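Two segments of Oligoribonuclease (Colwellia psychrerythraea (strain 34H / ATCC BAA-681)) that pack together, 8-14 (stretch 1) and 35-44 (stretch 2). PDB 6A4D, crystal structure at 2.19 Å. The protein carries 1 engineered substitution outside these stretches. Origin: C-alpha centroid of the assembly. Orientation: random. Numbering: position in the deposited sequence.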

# COMPACT_ATOMS: atom_id res chain seq x y z
N ASP A 8 -14.94 -15.15 -7.57
CA ASP A 8 -14.70 -13.73 -7.46
C ASP A 8 -14.07 -13.25 -6.14
O ASP A 8 -13.68 -12.13 -6.07
N SER A 9 -14.03 -14.08 -5.10
CA SER A 9 -13.59 -13.66 -3.84
C SER A 9 -12.20 -14.24 -3.56
O SER A 9 -11.61 -13.94 -2.55
N ASN A 10 -11.62 -14.95 -4.52
CA ASN A 10 -10.25 -15.42 -4.36
C ASN A 10 -9.19 -14.27 -4.20
O ASN A 10 -9.29 -13.21 -4.76
N LEU A 11 -8.19 -14.52 -3.40
CA LEU A 11 -7.14 -13.59 -3.17
C LEU A 11 -5.83 -14.01 -3.85
O LEU A 11 -5.41 -15.16 -3.73
N ILE A 12 -5.17 -13.05 -4.49
CA ILE A 12 -3.77 -13.20 -5.05
C ILE A 12 -2.70 -12.66 -4.11
O ILE A 12 -2.61 -11.42 -3.85
N TRP A 13 -1.90 -13.58 -3.58
CA TRP A 13 -0.80 -13.28 -2.71
C TRP A 13 0.51 -13.33 -3.47
O TRP A 13 0.75 -14.25 -4.22
N LEU A 14 1.39 -12.36 -3.26
CA LEU A 14 2.70 -12.48 -3.84
C LEU A 14 3.82 -11.92 -3.03
O LEU A 14 3.64 -11.14 -2.09
N ILE A 35 -2.43 -18.39 -4.57
CA ILE A 35 -3.84 -18.08 -4.59
C ILE A 35 -4.50 -18.75 -3.39
O ILE A 35 -4.25 -19.92 -3.15
N THR A 36 -5.32 -18.01 -2.64
CA THR A 36 -6.12 -18.56 -1.52
C THR A 36 -7.54 -18.23 -1.80
O THR A 36 -7.81 -17.37 -2.61
N ASP A 37 -8.47 -18.90 -1.13
CA ASP A 37 -9.86 -18.43 -1.18
C ASP A 37 -10.02 -17.27 -0.20
O ASP A 37 -9.07 -16.90 0.54
N SER A 38 -11.22 -16.74 -0.12
CA SER A 38 -11.46 -15.61 0.78
C SER A 38 -11.31 -15.99 2.26
O SER A 38 -11.17 -15.11 3.10
N GLU A 39 -11.33 -17.29 2.57
CA GLU A 39 -11.19 -17.77 3.94
C GLU A 39 -9.77 -18.25 4.21
O GLU A 39 -9.52 -18.89 5.20
N LEU A 40 -8.84 -17.89 3.33
CA LEU A 40 -7.38 -18.10 3.44
C LEU A 40 -6.87 -19.52 3.25
O LEU A 40 -5.73 -19.83 3.57
N ASN A 41 -7.69 -20.38 2.68
CA ASN A 41 -7.25 -21.74 2.32
C ASN A 41 -6.48 -21.66 1.04
O ASN A 41 -7.00 -21.12 0.06
N ILE A 42 -5.30 -22.22 1.03
CA ILE A 42 -4.43 -22.16 -0.14
C ILE A 42 -5.02 -22.99 -1.27
O ILE A 42 -5.19 -24.14 -1.08
N LEU A 43 -5.42 -22.38 -2.38
CA LEU A 43 -5.96 -23.10 -3.53
C LEU A 43 -4.92 -23.59 -4.58
O LEU A 43 -5.17 -24.56 -5.28
N ALA A 44 -3.79 -22.88 -4.70
CA ALA A 44 -2.82 -23.13 -5.77
C ALA A 44 -1.58 -22.29 -5.57
O ALA A 44 -1.66 -21.11 -5.20

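The two stretches meet as a short antiparallel pairing of Leu11 and Ile12 with Thr36 and Ile35. Leu11 and Thr36 form the hydrogen-bonded pair. Leu11 N donates to Thr36 O at 3.0 Å, and Thr36 N donates to Leu11 O at 3.1 Å. Both bonds are close to straight. A CA-H...O contact, Ile35 CA to Leu11 O at 3.4 Å, adds to the pairing.

A side-chain hydrogen bond across the stretches joins Trp13 and Thr36. Trp13 NE1 donates to Thr36 OG1 at 3.0 Å. The hydroxyl lies at the edge of the indole, near its plane, and the N-H...O angle is a bent 141°. Thr36 is in the p rotamer, and its OG1 in turn donates to Asp37 O at 2.9 Å. The hydroxyl is thus both acceptor and donor, and it links the indole to the backbone at the start of the turn.

Asp37 points away from stretch 1 and serves its own loop, a type I turn from Asp37 to Leu40. Its chi1 is p. Asp37 OD1 accepts from Asn41 N at 2.8 Å and, weakly, from Glu39 N at 2.8 Å. Asp37 OD2 accepts from Asn41 ND2 at 2.8 Å.

Two waters bridge the stretches where the strand pairing has ended. Water 1 lies 2.6 Å from Ser9 OG and 3.0 Å from Ser38 OG, hydrogen-bonded to both. Water 2 donates to Asn10 OD1 at 2.8 Å and accepts from Ser38 N at 2.7 Å. Both serines are in the p rotamer, and Ser9 OG comes within 3.4 Å of Ser38 CB. Asn10, chi1 m, also brings its OD1 to 3.6 Å from Leu43 CD1. Its ND2 is hydrogen-bonded elsewhere in the structure.

The side-chain packing divides between the two faces of the sheet. Leu11 and Thr36 share one face, with Leu11 CB 3.5 Å from Thr36 OG1. Leu11 (m, t) also packs its CD1 against Leu40 CD2 at 4.1 Å. Leu40 is in the m, t rotamer as well. Its CB points sideways, but the end of the chain comes nearer to stretch 1. The same CD2 lies 4.0 Å from Trp13 CZ2, so this methyl touches both Leu11 and the indole.

Ile12 and Ile35 share the other face. Ile12 is m, t and Ile35 is m, m. The end of Ile35 comes nearer to stretch 1 than its CB direction suggests, and Ile35 CD1 packs 3.9 Å from Ile12 CG1.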

# COMPACT_ATOMS: atom_id res chain seq x y z
CB ASP A 8 -16.03 -12.98 -7.64
CG ASP A 8 -16.53 -13.01 -9.09
OD1 ASP A 8 -16.33 -14.05 -9.78
OD2 ASP A 8 -17.14 -11.98 -9.51
CB SER A 9 -14.68 -13.97 -2.81
OG SER A 9 -14.62 -15.30 -2.35
CB ASN A 10 -9.88 -16.34 -5.49
CG ASN A 10 -10.72 -17.62 -5.51
OD1 ASN A 10 -11.31 -18.04 -4.48
ND2 ASN A 10 -10.77 -18.24 -6.68
CB LEU A 11 -6.96 -13.44 -1.66
CG LEU A 11 -8.18 -12.89 -0.97
CD1 LEU A 11 -7.97 -13.11 0.53
CD2 LEU A 11 -8.39 -11.41 -1.34
CB ILE A 12 -3.64 -12.48 -6.39
CG1 ILE A 12 -4.75 -12.95 -7.36
CG2 ILE A 12 -2.26 -12.76 -6.98
CD1 ILE A 12 -4.67 -12.34 -8.77
CB TRP A 13 -0.71 -14.30 -1.60
CG TRP A 13 -1.90 -14.27 -0.75
CD1 TRP A 13 -3.12 -14.78 -1.03
CD2 TRP A 13 -1.99 -13.68 0.50
NE1 TRP A 13 -3.97 -14.55 -0.01
CE2 TRP A 13 -3.30 -13.89 0.97
CE3 TRP A 13 -1.07 -13.03 1.33
CZ2 TRP A 13 -3.74 -13.41 2.17
CZ3 TRP A 13 -1.52 -12.57 2.58
CH2 TRP A 13 -2.84 -12.76 2.97
CB LEU A 14 2.70 -11.92 -5.24
CG LEU A 14 2.25 -10.51 -5.48
CD1 LEU A 14 3.40 -9.59 -5.24
CD2 LEU A 14 1.81 -10.35 -6.93
CB ILE A 35 -4.47 -18.67 -5.85
CG1 ILE A 35 -3.71 -18.19 -7.10
CG2 ILE A 35 -5.95 -18.32 -5.92
CD1 ILE A 35 -4.07 -16.78 -7.53
CB THR A 36 -5.84 -17.93 -0.16
OG1 THR A 36 -6.24 -16.57 -0.18
CG2 THR A 36 -4.44 -18.01 0.24
CB ASP A 37 -10.87 -19.57 -0.86
CG ASP A 37 -10.69 -20.18 0.54
OD1 ASP A 37 -10.05 -19.52 1.43
OD2 ASP A 37 -11.18 -21.33 0.75
CB SER A 38 -12.81 -15.00 0.51
OG SER A 38 -13.79 -15.91 0.90
CB GLU A 39 -12.28 -18.86 4.25
CG GLU A 39 -13.74 -18.37 4.14
CD GLU A 39 -14.78 -19.25 4.88
OE1 GLU A 39 -14.49 -20.42 5.23
OE2 GLU A 39 -15.92 -18.81 5.15
CB LEU A 40 -6.83 -17.51 4.74
CG LEU A 40 -7.19 -16.07 5.03
CD1 LEU A 40 -6.46 -15.66 6.32
CD2 LEU A 40 -6.87 -15.14 3.87
CB ASN A 41 -8.45 -22.66 2.07
CG ASN A 41 -9.29 -22.83 3.30
OD1 ASN A 41 -8.76 -23.11 4.34
ND2 ASN A 41 -10.59 -22.56 3.19
CB ILE A 42 -3.00 -22.61 0.26
CG1 ILE A 42 -2.40 -21.52 1.15
CG2 ILE A 42 -2.11 -22.79 -0.96
CD1 ILE A 42 -1.10 -21.89 1.82
CB LEU A 43 -6.96 -22.28 -4.31
CG LEU A 43 -8.05 -21.55 -3.58
CD1 LEU A 43 -8.88 -20.76 -4.58
CD2 LEU A 43 -8.91 -22.50 -2.76
CB ALA A 44 -3.42 -22.84 -7.14
O HOH W 1 -15.35 -17.42 -1.12
O HOH W 2 -12.83 -17.24 -2.29